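Side-chain contacts in WbbM protein (PDB 6U4B), which acts as a bifunctional O-antigen polymerase and probably transfers sugars with its two glycosyltransferase parts: residues V302-S307 against A413-L418; G317-S322 against V403-D408; R349-T354 against L362-V367; D408-A413 against I580-N585. One frame throughout, in Å; residues are numbered along the deposited sequence.

Contact 1: V302-S307 against A413-L418; sequences VPVVIS and ADLGEL
V302 points at the backbone of G416, and V304 meets the tip of L415. Going outward, CB of V302 stands 4.4 Å from CA of G416. CG2 of V302 then closes to 3.6 Å from CA of G416, the shortest approach between the two segments. CG1 of V302 lies at 4.0 Å from the same G416 CA and also faces the carbonyl oxygen of L415. One glycine CA thus sits against both methyls. CD1 of L415 lies 3.9 Å from CG2 of V304 and only slightly farther from CG1, touching both branches. The two side chains cross at about a right angle. With chi2 at -180°, CD1 of L415 is fully extended from CA, which carries it to the valine. Strand 302-309 belongs to the mixed sheet of the family 8 glycosyltransferase part, which has a GT-A-like, Rossmann-type build. The loop after strand 409-411 covers this strand, and I323 of helix 313-325 touches both V304 and L415. An Asx turn shapes that loop. OD1 of D414 accepts the backbone N of G416 at 2.8 Å, with the donor above the carboxylate plane. OD1 also bonds to Y333 OH, while OD2 forms a salt bridge with K331.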
# COMPACT_ATOMS: atom_id res chain seq x y z
N VAL A 302 6.88 -21.21 -15.67
CA VAL A 302 6.00 -22.00 -14.81
C VAL A 302 4.57 -21.80 -15.29
O VAL A 302 3.96 -20.76 -15.02
CB VAL A 302 6.15 -21.59 -13.33
CG1 VAL A 302 5.22 -22.41 -12.45
CG2 VAL A 302 7.59 -21.73 -12.88
N PRO A 303 3.99 -22.77 -16.01
CA PRO A 303 2.62 -22.61 -16.51
C PRO A 303 1.62 -22.85 -15.38
O PRO A 303 1.60 -23.93 -14.77
CB PRO A 303 2.51 -23.69 -17.60
CG PRO A 303 3.92 -24.15 -17.85
CD PRO A 303 4.63 -23.98 -16.55
N VAL A 304 0.79 -21.85 -15.11
CA VAL A 304 -0.19 -21.90 -14.04
C VAL A 304 -1.57 -21.71 -14.65
O VAL A 304 -1.80 -20.73 -15.38
CB VAL A 304 0.08 -20.84 -12.96
CG1 VAL A 304 -0.98 -20.89 -11.88
CG2 VAL A 304 1.47 -21.03 -12.38
N VAL A 305 -2.48 -22.64 -14.37
CA VAL A 305 -3.81 -22.63 -14.96
C VAL A 305 -4.84 -22.45 -13.85
O VAL A 305 -4.84 -23.19 -12.86
CB VAL A 305 -4.08 -23.93 -15.75
CG1 VAL A 305 -5.50 -23.92 -16.29
CG2 VAL A 305 -3.09 -24.04 -16.87
N ILE A 306 -5.70 -21.45 -14.02
CA ILE A 306 -6.76 -21.12 -13.07
C ILE A 306 -8.07 -21.03 -13.84
O ILE A 306 -8.09 -20.69 -15.03
CB ILE A 306 -6.47 -19.80 -12.33
CG1 ILE A 306 -5.00 -19.72 -11.93
CG2 ILE A 306 -7.35 -19.68 -11.09
CD1 ILE A 306 -4.56 -18.34 -11.48
N SER A 307 -9.17 -21.33 -13.16
CA SER A 307 -10.49 -21.29 -13.77
C SER A 307 -11.47 -20.64 -12.80
O SER A 307 -11.58 -21.07 -11.65
CB SER A 307 -10.96 -22.71 -14.14
OG SER A 307 -12.30 -22.70 -14.60
N ALA A 413 4.29 -19.59 -1.30
CA ALA A 413 5.59 -20.04 -1.77
C ALA A 413 5.62 -19.98 -3.29
O ALA A 413 4.60 -19.78 -3.95
CB ALA A 413 5.89 -21.46 -1.28
N ASP A 414 6.82 -20.14 -3.83
CA ASP A 414 7.01 -20.17 -5.27
C ASP A 414 6.35 -21.41 -5.85
O ASP A 414 6.71 -22.54 -5.49
CB ASP A 414 8.51 -20.14 -5.59
CG ASP A 414 8.80 -20.18 -7.08
OD1 ASP A 414 7.86 -20.06 -7.89
OD2 ASP A 414 9.99 -20.33 -7.44
N LEU A 415 5.38 -21.22 -6.74
CA LEU A 415 4.74 -22.35 -7.40
C LEU A 415 5.71 -23.11 -8.29
O LEU A 415 5.44 -24.25 -8.66
CB LEU A 415 3.54 -21.89 -8.23
CG LEU A 415 2.17 -21.85 -7.55
CD1 LEU A 415 1.11 -21.37 -8.52
CD2 LEU A 415 1.81 -23.22 -7.00
N GLY A 416 6.85 -22.51 -8.63
CA GLY A 416 7.82 -23.13 -9.52
C GLY A 416 8.45 -24.39 -8.98
O GLY A 416 8.89 -25.23 -9.78
N GLU A 417 8.51 -24.55 -7.66
CA GLU A 417 9.13 -25.75 -7.12
C GLU A 417 8.25 -26.99 -7.28
O GLU A 417 8.75 -28.11 -7.18
CB GLU A 417 9.52 -25.56 -5.65
CG GLU A 417 8.43 -25.00 -4.75
CD GLU A 417 8.97 -24.54 -3.40
OE1 GLU A 417 8.82 -25.28 -2.41
OE2 GLU A 417 9.56 -23.44 -3.34
N LEU A 418 6.95 -26.80 -7.54
CA LEU A 418 6.12 -27.94 -7.92
C LEU A 418 6.56 -28.53 -9.25
O LEU A 418 6.41 -29.73 -9.48
CB LEU A 418 4.64 -27.52 -7.99
CG LEU A 418 3.93 -27.28 -6.66
CD1 LEU A 418 2.46 -26.98 -6.89
CD2 LEU A 418 4.10 -28.48 -5.73

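Contact 2: G317-S322 against V403-D408; sequences GALINS and VFIDSD. With MG (magnesium ion), chain C.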
# COMPACT_ATOMS: atom_id res chain seq x y z
N GLY A 317 -8.03 -12.74 -8.28
CA GLY A 317 -7.09 -11.64 -8.15
C GLY A 317 -6.15 -11.82 -6.97
O GLY A 317 -4.94 -11.62 -7.08
N ALA A 318 -6.70 -12.22 -5.81
CA ALA A 318 -5.87 -12.47 -4.64
C ALA A 318 -4.88 -13.60 -4.91
O ALA A 318 -3.71 -13.51 -4.53
CB ALA A 318 -6.75 -12.80 -3.44
N LEU A 319 -5.34 -14.67 -5.56
CA LEU A 319 -4.46 -15.79 -5.89
C LEU A 319 -3.33 -15.34 -6.80
O LEU A 319 -2.15 -15.58 -6.51
CB LEU A 319 -5.26 -16.91 -6.54
CG LEU A 319 -4.45 -18.07 -7.13
CD1 LEU A 319 -3.59 -18.75 -6.06
CD2 LEU A 319 -5.37 -19.08 -7.80
N ILE A 320 -3.66 -14.68 -7.91
CA ILE A 320 -2.65 -14.24 -8.86
C ILE A 320 -1.67 -13.28 -8.19
O ILE A 320 -0.46 -13.34 -8.41
CB ILE A 320 -3.31 -13.62 -10.10
CG1 ILE A 320 -3.97 -14.71 -10.96
CG2 ILE A 320 -2.29 -12.83 -10.92
CD1 ILE A 320 -4.84 -14.17 -12.07
N ASN A 321 -2.19 -12.38 -7.35
CA ASN A 321 -1.30 -11.49 -6.62
C ASN A 321 -0.39 -12.27 -5.68
O ASN A 321 0.79 -11.94 -5.54
CB ASN A 321 -2.12 -10.45 -5.85
CG ASN A 321 -1.55 -9.06 -5.98
OD1 ASN A 321 -0.76 -8.79 -6.89
ND2 ASN A 321 -1.96 -8.16 -5.09
N SER A 322 -0.92 -13.32 -5.04
CA SER A 322 -0.08 -14.14 -4.17
C SER A 322 0.99 -14.87 -4.98
O SER A 322 2.12 -15.04 -4.50
CB SER A 322 -0.93 -15.14 -3.38
OG SER A 322 -1.23 -16.30 -4.14
N VAL A 403 0.71 -26.60 -13.99
CA VAL A 403 0.21 -26.60 -12.62
C VAL A 403 -1.18 -25.98 -12.61
O VAL A 403 -1.33 -24.79 -12.91
CB VAL A 403 1.15 -25.85 -11.67
CG1 VAL A 403 0.60 -25.88 -10.25
CG2 VAL A 403 2.55 -26.45 -11.72
N PHE A 404 -2.19 -26.78 -12.26
CA PHE A 404 -3.51 -26.23 -12.00
C PHE A 404 -3.68 -25.93 -10.52
O PHE A 404 -3.18 -26.67 -9.67
CB PHE A 404 -4.62 -27.20 -12.45
CG PHE A 404 -6.00 -26.77 -11.99
CD1 PHE A 404 -6.77 -25.93 -12.78
CD2 PHE A 404 -6.50 -27.17 -10.76
CE1 PHE A 404 -8.01 -25.52 -12.37
CE2 PHE A 404 -7.74 -26.75 -10.33
CZ PHE A 404 -8.50 -25.93 -11.14
N ILE A 405 -4.41 -24.86 -10.22
CA ILE A 405 -4.71 -24.51 -8.84
C ILE A 405 -6.11 -23.92 -8.77
O ILE A 405 -6.51 -23.13 -9.64
CB ILE A 405 -3.64 -23.55 -8.27
CG1 ILE A 405 -3.91 -23.23 -6.79
CG2 ILE A 405 -3.53 -22.28 -9.10
CD1 ILE A 405 -2.79 -22.46 -6.12
N ASP A 406 -6.86 -24.32 -7.75
CA ASP A 406 -8.19 -23.76 -7.51
C ASP A 406 -8.11 -22.24 -7.34
O ASP A 406 -7.11 -21.70 -6.86
CB ASP A 406 -8.81 -24.38 -6.26
CG ASP A 406 -9.67 -25.59 -6.58
OD1 ASP A 406 -9.64 -26.07 -7.73
OD2 ASP A 406 -10.39 -26.05 -5.67
N SER A 407 -9.19 -21.56 -7.71
CA SER A 407 -9.22 -20.11 -7.62
C SER A 407 -9.42 -19.61 -6.20
O SER A 407 -9.04 -18.47 -5.90
CB SER A 407 -10.32 -19.55 -8.52
OG SER A 407 -11.61 -19.82 -8.00
N ASP A 408 -10.01 -20.42 -5.31
CA ASP A 408 -10.23 -20.01 -3.93
C ASP A 408 -9.03 -20.35 -3.04
O ASP A 408 -9.16 -20.93 -1.97
CB ASP A 408 -11.51 -20.64 -3.40
CG ASP A 408 -11.51 -22.15 -3.52
OD1 ASP A 408 -10.63 -22.70 -4.21
OD2 ASP A 408 -12.39 -22.80 -2.90
MG MG C . -11.33 -25.07 -4.00
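L319 and I405 lie alongside each other and point opposite ways, just before the DxD motif of a GT-A-type glycosyltransferase. Helix 313-325 packs over strand 402-405. They pair branch by branch. CD1 of L319 meets CD1 of I405 at 3.8 Å, and CD2 of L319 lies 3.9 Å from CG2 of I405. L319 has CG anti to its backbone N (chi1 171°), which brings both methyls across to the strand. CD2 of L319 also sits 3.3 Å from the carbonyl oxygen of D406, a close contact with a polar atom. That oxygen has its own hydrogen bond from T409 OG1. CD2 reaches CA of S407 as well. CB of D406 points away from the helix. The leucine therefore packs behind the motif, while the acids face the magnesium. OD2 of D406 binds the ion at 2.1 Å, and R389 forms a salt bridge with OD1. D408 reaches the magnesium with OD1 at 2.5 Å and, more distantly, OD2 at 2.7 Å, and H560 NE2 is the third protein ligand. On the helix, S322 OG donates to the carbonyl oxygen of L319 at 2.6 Å, lying in the carbonyl plane on a lone pair, and accepts from V411 N.

Contact 3: R349-T354 against L362-V367; sequences RLVNLT and LRFFDV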
# COMPACT_ATOMS: atom_id res chain seq x y z
N ARG A 349 -8.45 -5.49 -14.83
CA ARG A 349 -7.83 -5.38 -13.51
C ARG A 349 -6.87 -6.54 -13.26
O ARG A 349 -5.80 -6.34 -12.65
CB ARG A 349 -8.91 -5.35 -12.43
CG ARG A 349 -9.82 -4.15 -12.49
CD ARG A 349 -10.98 -4.29 -11.52
NE ARG A 349 -11.63 -3.01 -11.26
CZ ARG A 349 -12.64 -2.85 -10.41
NH1 ARG A 349 -13.12 -3.89 -9.74
NH2 ARG A 349 -13.17 -1.65 -10.22
N LEU A 350 -7.22 -7.74 -13.71
CA LEU A 350 -6.37 -8.90 -13.46
C LEU A 350 -5.06 -8.80 -14.22
O LEU A 350 -3.99 -9.10 -13.67
CB LEU A 350 -7.12 -10.18 -13.85
CG LEU A 350 -8.23 -10.56 -12.86
CD1 LEU A 350 -9.23 -11.50 -13.50
CD2 LEU A 350 -7.62 -11.20 -11.62
N VAL A 351 -5.11 -8.38 -15.49
CA VAL A 351 -3.88 -8.19 -16.26
C VAL A 351 -3.03 -7.09 -15.63
O VAL A 351 -1.80 -7.20 -15.56
CB VAL A 351 -4.21 -7.88 -17.73
CG1 VAL A 351 -2.95 -7.48 -18.48
CG2 VAL A 351 -4.86 -9.09 -18.39
N ASN A 352 -3.67 -6.02 -15.15
CA ASN A 352 -2.94 -4.91 -14.54
C ASN A 352 -2.13 -5.34 -13.32
O ASN A 352 -1.21 -4.62 -12.92
CB ASN A 352 -3.91 -3.79 -14.16
CG ASN A 352 -4.48 -3.08 -15.37
OD1 ASN A 352 -3.95 -3.19 -16.47
ND2 ASN A 352 -5.56 -2.33 -15.16
N LEU A 353 -2.46 -6.48 -12.72
CA LEU A 353 -1.64 -7.02 -11.64
C LEU A 353 -0.27 -7.46 -12.13
O LEU A 353 0.68 -7.51 -11.34
CB LEU A 353 -2.34 -8.20 -10.97
CG LEU A 353 -3.70 -7.97 -10.31
CD1 LEU A 353 -4.34 -9.31 -9.94
CD2 LEU A 353 -3.56 -7.08 -9.09
N THR A 354 -0.14 -7.79 -13.42
CA THR A 354 1.10 -8.31 -13.98
C THR A 354 1.89 -7.27 -14.76
O THR A 354 2.97 -7.59 -15.26
CB THR A 354 0.80 -9.51 -14.89
OG1 THR A 354 0.12 -9.05 -16.07
CG2 THR A 354 -0.06 -10.53 -14.17
N LEU A 362 -0.18 -13.06 -18.19
CA LEU A 362 -1.56 -13.42 -17.88
C LEU A 362 -2.36 -13.39 -19.17
O LEU A 362 -2.41 -12.36 -19.85
CB LEU A 362 -2.16 -12.47 -16.84
CG LEU A 362 -3.30 -12.96 -15.93
CD1 LEU A 362 -4.44 -11.95 -15.91
CD2 LEU A 362 -3.81 -14.35 -16.30
N ARG A 363 -2.99 -14.51 -19.51
CA ARG A 363 -3.85 -14.61 -20.68
C ARG A 363 -5.17 -15.25 -20.28
O ARG A 363 -5.25 -15.97 -19.28
CB ARG A 363 -3.18 -15.41 -21.80
CG ARG A 363 -1.93 -14.78 -22.38
CD ARG A 363 -1.26 -15.70 -23.39
NE ARG A 363 -0.73 -16.91 -22.76
CZ ARG A 363 -0.34 -17.99 -23.43
NH1 ARG A 363 -0.42 -18.03 -24.75
NH2 ARG A 363 0.13 -19.04 -22.77
N PHE A 364 -6.20 -14.97 -21.07
CA PHE A 364 -7.54 -15.49 -20.83
C PHE A 364 -7.98 -16.36 -21.99
O PHE A 364 -7.69 -16.06 -23.15
CB PHE A 364 -8.54 -14.35 -20.63
CG PHE A 364 -8.34 -13.56 -19.37
CD1 PHE A 364 -8.87 -14.00 -18.17
CD2 PHE A 364 -7.61 -12.38 -19.39
CE1 PHE A 364 -8.68 -13.28 -17.01
CE2 PHE A 364 -7.41 -11.66 -18.23
CZ PHE A 364 -7.95 -12.10 -17.03
N PHE A 365 -8.70 -17.44 -21.66
CA PHE A 365 -9.31 -18.30 -22.66
C PHE A 365 -10.74 -18.58 -22.23
O PHE A 365 -10.99 -18.93 -21.07
CB PHE A 365 -8.54 -19.60 -22.83
CG PHE A 365 -9.10 -20.50 -23.90
CD1 PHE A 365 -8.86 -20.24 -25.24
CD2 PHE A 365 -9.88 -21.60 -23.56
CE1 PHE A 365 -9.38 -21.06 -26.23
CE2 PHE A 365 -10.41 -22.42 -24.55
CZ PHE A 365 -10.16 -22.15 -25.88
N ASP A 366 -11.68 -18.42 -23.16
CA ASP A 366 -13.09 -18.71 -22.89
C ASP A 366 -13.25 -20.20 -22.59
O ASP A 366 -13.15 -21.04 -23.49
CB ASP A 366 -13.96 -18.30 -24.08
CG ASP A 366 -15.45 -18.42 -23.78
OD1 ASP A 366 -16.25 -17.96 -24.62
OD2 ASP A 366 -15.82 -18.94 -22.71
N VAL A 367 -13.52 -20.53 -21.32
CA VAL A 367 -13.64 -21.93 -20.92
C VAL A 367 -14.79 -22.62 -21.64
O VAL A 367 -14.77 -23.84 -21.81
CB VAL A 367 -13.80 -22.02 -19.39
CG1 VAL A 367 -15.20 -21.60 -18.96
CG2 VAL A 367 -13.47 -23.43 -18.89
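The ring of F364 presents its edge to the helix, where L350 and V351 meet it. CG2 of V351 comes within 3.6 Å of CE2 of F364. CD1 of L350 lies 3.8 Å from CZ of F364, and CB of L350 touches the same CZ in the ring plane. CD1 of L362 rests on the backbone, 3.6 Å from C of L350, and also touches L350 CB and V351 CG2. CG2 of V351 is therefore shared by L362 and F364. CB of L362 meets CG2 of T354 at 3.9 Å. These residues belong to a beta-alpha-beta unit made of strand 333-340, helix 344-352 and strand 360-366, whose two strands run parallel in the sheet. What sets T354 in place is the carbonyl oxygen of V351. V351 O accepts T354 OG1 at 2.7 Å, in the carbonyl plane on a lone pair, and T354 N at 2.8 Å. T354 OG1 lies between its own backbone N and carbonyl carbon (chi1 69°), turned back to the helix, which leaves CG2 for the strand. Farther out, V337 touches F364, and I320 of helix 313-325 lies against L350. R349 forms a salt bridge with D577 of a neighbouring subunit.

Contact 4: D408-A413 against I580-N585; sequences DTVVKA and IENIAN. With MG (magnesium ion), chain C.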
# COMPACT_ATOMS: atom_id res chain seq x y z
N ASP A 408 -10.01 -20.42 -5.31
CA ASP A 408 -10.23 -20.01 -3.93
C ASP A 408 -9.03 -20.35 -3.04
O ASP A 408 -9.16 -20.93 -1.97
CB ASP A 408 -11.51 -20.64 -3.40
CG ASP A 408 -11.51 -22.15 -3.52
OD1 ASP A 408 -10.63 -22.70 -4.21
OD2 ASP A 408 -12.39 -22.80 -2.90
N THR A 409 -7.84 -19.98 -3.51
CA THR A 409 -6.60 -20.25 -2.80
C THR A 409 -5.73 -19.01 -2.79
O THR A 409 -5.95 -18.06 -3.56
CB THR A 409 -5.82 -21.41 -3.44
OG1 THR A 409 -5.38 -21.02 -4.75
CG2 THR A 409 -6.67 -22.67 -3.54
N VAL A 410 -4.73 -19.01 -1.91
CA VAL A 410 -3.58 -18.13 -2.00
C VAL A 410 -2.34 -18.97 -1.73
O VAL A 410 -2.37 -19.88 -0.90
CB VAL A 410 -3.65 -16.93 -1.02
CG1 VAL A 410 -4.82 -16.01 -1.36
CG2 VAL A 410 -3.74 -17.41 0.43
N VAL A 411 -1.25 -18.67 -2.43
CA VAL A 411 -0.00 -19.39 -2.23
C VAL A 411 0.87 -18.61 -1.27
O VAL A 411 0.78 -17.38 -1.16
CB VAL A 411 0.73 -19.65 -3.57
CG1 VAL A 411 -0.18 -20.37 -4.54
CG2 VAL A 411 1.24 -18.35 -4.16
N LYS A 412 1.70 -19.34 -0.53
CA LYS A 412 2.70 -18.75 0.36
C LYS A 412 4.11 -19.09 -0.08
O LYS A 412 5.06 -18.89 0.70
CB LYS A 412 2.47 -19.22 1.80
CG LYS A 412 1.04 -19.06 2.30
CD LYS A 412 0.73 -17.62 2.68
CE LYS A 412 1.52 -17.20 3.90
NZ LYS A 412 1.10 -15.86 4.39
N ALA A 413 4.29 -19.59 -1.30
CA ALA A 413 5.59 -20.04 -1.77
C ALA A 413 5.62 -19.98 -3.29
O ALA A 413 4.60 -19.78 -3.95
CB ALA A 413 5.89 -21.46 -1.28
N ILE A 580 -6.51 -11.16 2.74
CA ILE A 580 -6.55 -9.70 2.69
C ILE A 580 -5.22 -9.14 2.23
O ILE A 580 -5.17 -8.20 1.42
CB ILE A 580 -6.95 -9.14 4.07
CG1 ILE A 580 -8.41 -9.45 4.37
CG2 ILE A 580 -6.69 -7.64 4.15
CD1 ILE A 580 -9.38 -8.88 3.35
N GLU A 581 -4.12 -9.72 2.72
CA GLU A 581 -2.78 -9.29 2.33
C GLU A 581 -2.63 -9.20 0.81
O GLU A 581 -1.97 -8.29 0.30
CB GLU A 581 -1.76 -10.28 2.90
CG GLU A 581 -0.31 -10.00 2.54
CD GLU A 581 0.59 -11.18 2.88
OE1 GLU A 581 1.35 -11.62 2.00
OE2 GLU A 581 0.51 -11.69 4.02
N ASN A 582 -3.26 -10.11 0.08
CA ASN A 582 -3.12 -10.16 -1.37
C ASN A 582 -4.20 -9.39 -2.10
O ASN A 582 -4.05 -9.12 -3.30
CB ASN A 582 -3.09 -11.61 -1.85
CG ASN A 582 -1.86 -12.35 -1.38
OD1 ASN A 582 -0.75 -12.05 -1.82
ND2 ASN A 582 -2.05 -13.32 -0.49
N ILE A 583 -5.29 -9.02 -1.43
CA ILE A 583 -6.33 -8.21 -2.05
C ILE A 583 -6.19 -6.73 -1.70
O ILE A 583 -6.81 -5.89 -2.37
CB ILE A 583 -7.74 -8.72 -1.67
CG1 ILE A 583 -8.70 -8.55 -2.85
CG2 ILE A 583 -8.26 -8.02 -0.42
CD1 ILE A 583 -8.32 -9.36 -4.07
N ALA A 584 -5.41 -6.39 -0.68
CA ALA A 584 -5.14 -4.99 -0.37
C ALA A 584 -4.33 -4.36 -1.49
O ALA A 584 -3.49 -5.01 -2.13
CB ALA A 584 -4.40 -4.87 0.96
N ASN A 585 -4.59 -3.07 -1.74
CA ASN A 585 -3.92 -2.31 -2.79
C ASN A 585 -4.21 -2.88 -4.18
O ASN A 585 -3.36 -2.85 -5.07
CB ASN A 585 -2.41 -2.20 -2.54
CG ASN A 585 -2.09 -1.67 -1.16
OD1 ASN A 585 -2.31 -0.50 -0.86
ND2 ASN A 585 -1.56 -2.54 -0.30
MG MG C . -11.33 -25.07 -4.00
O HOH W 1 0.77 -14.90 0.13
O HOH W 2 3.21 -14.47 2.34
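V410 meets the side-chain amide of N582. ND2 of N582 lies 4.0 Å from both CB and CG1 of V410, and the two side chains pass at a slant. In each residue the branch involved starts anti to the carbonyl carbon: CG1 in V410 and CG in N582. A water accepts from ND2 of N582 at 3.3 Å and donates to the carbonyl oxygen of V411 at 2.8 Å, bridging helix and strand. ND2 also makes a weak bond to D578 O.

K412 is curled. Its first three torsions are all bent the same way (-50°, -78° and -68°), and only the last bond runs straight. This brings NZ round to the helix, where D578 forms its salt bridge. E581 comes from the other segment with CG and CD both extended, and its OE1 pairs with R325. NZ of K412 and OE2 of E581 are 4.2 Å apart, too far for a salt bridge, though opposite charges may attract. A second water links K412 NZ and E581 OE1 by weak bonds.

The carbonyl oxygen of I580 accepts both I583 N and A584 N, and A584 leaves the helical path. N585 OD1 then binds a second magnesium with N585 OD1 of both neighbouring subunits. Strand 409-411 leaves the DxD motif, whose D408 binds the first magnesium with D406 and H560. It is an outer strand of its small sheet; it pairs antiparallel with strand 558-560, and V411 N bonds to S322 OG of helix 313-325, the helix on which N582 also packs.

Overall arrangement
All four contacts lie in the C-terminal half of the chain, and helix 313-325 runs through the middle of them. Contact 2 carries D406 and D408 of the magnesium site. Contact 4 shares D408 with it, and their centres are 8 Å apart; N321 ND2 bonds to N582 O at 2.9 Å between them. Contact 1 joins contact 2 through the parallel strands, where V305 N lies 2.8 Å from V403 O, yet its L415 side chain is about 14 Å from the magnesium. Contacts 1 and 4 share A413, where 408-413 runs on into 413-418. Contact 3 is away from the metal and meets contact 2 where L350 CD2 packs 3.5 Å from G317 CA.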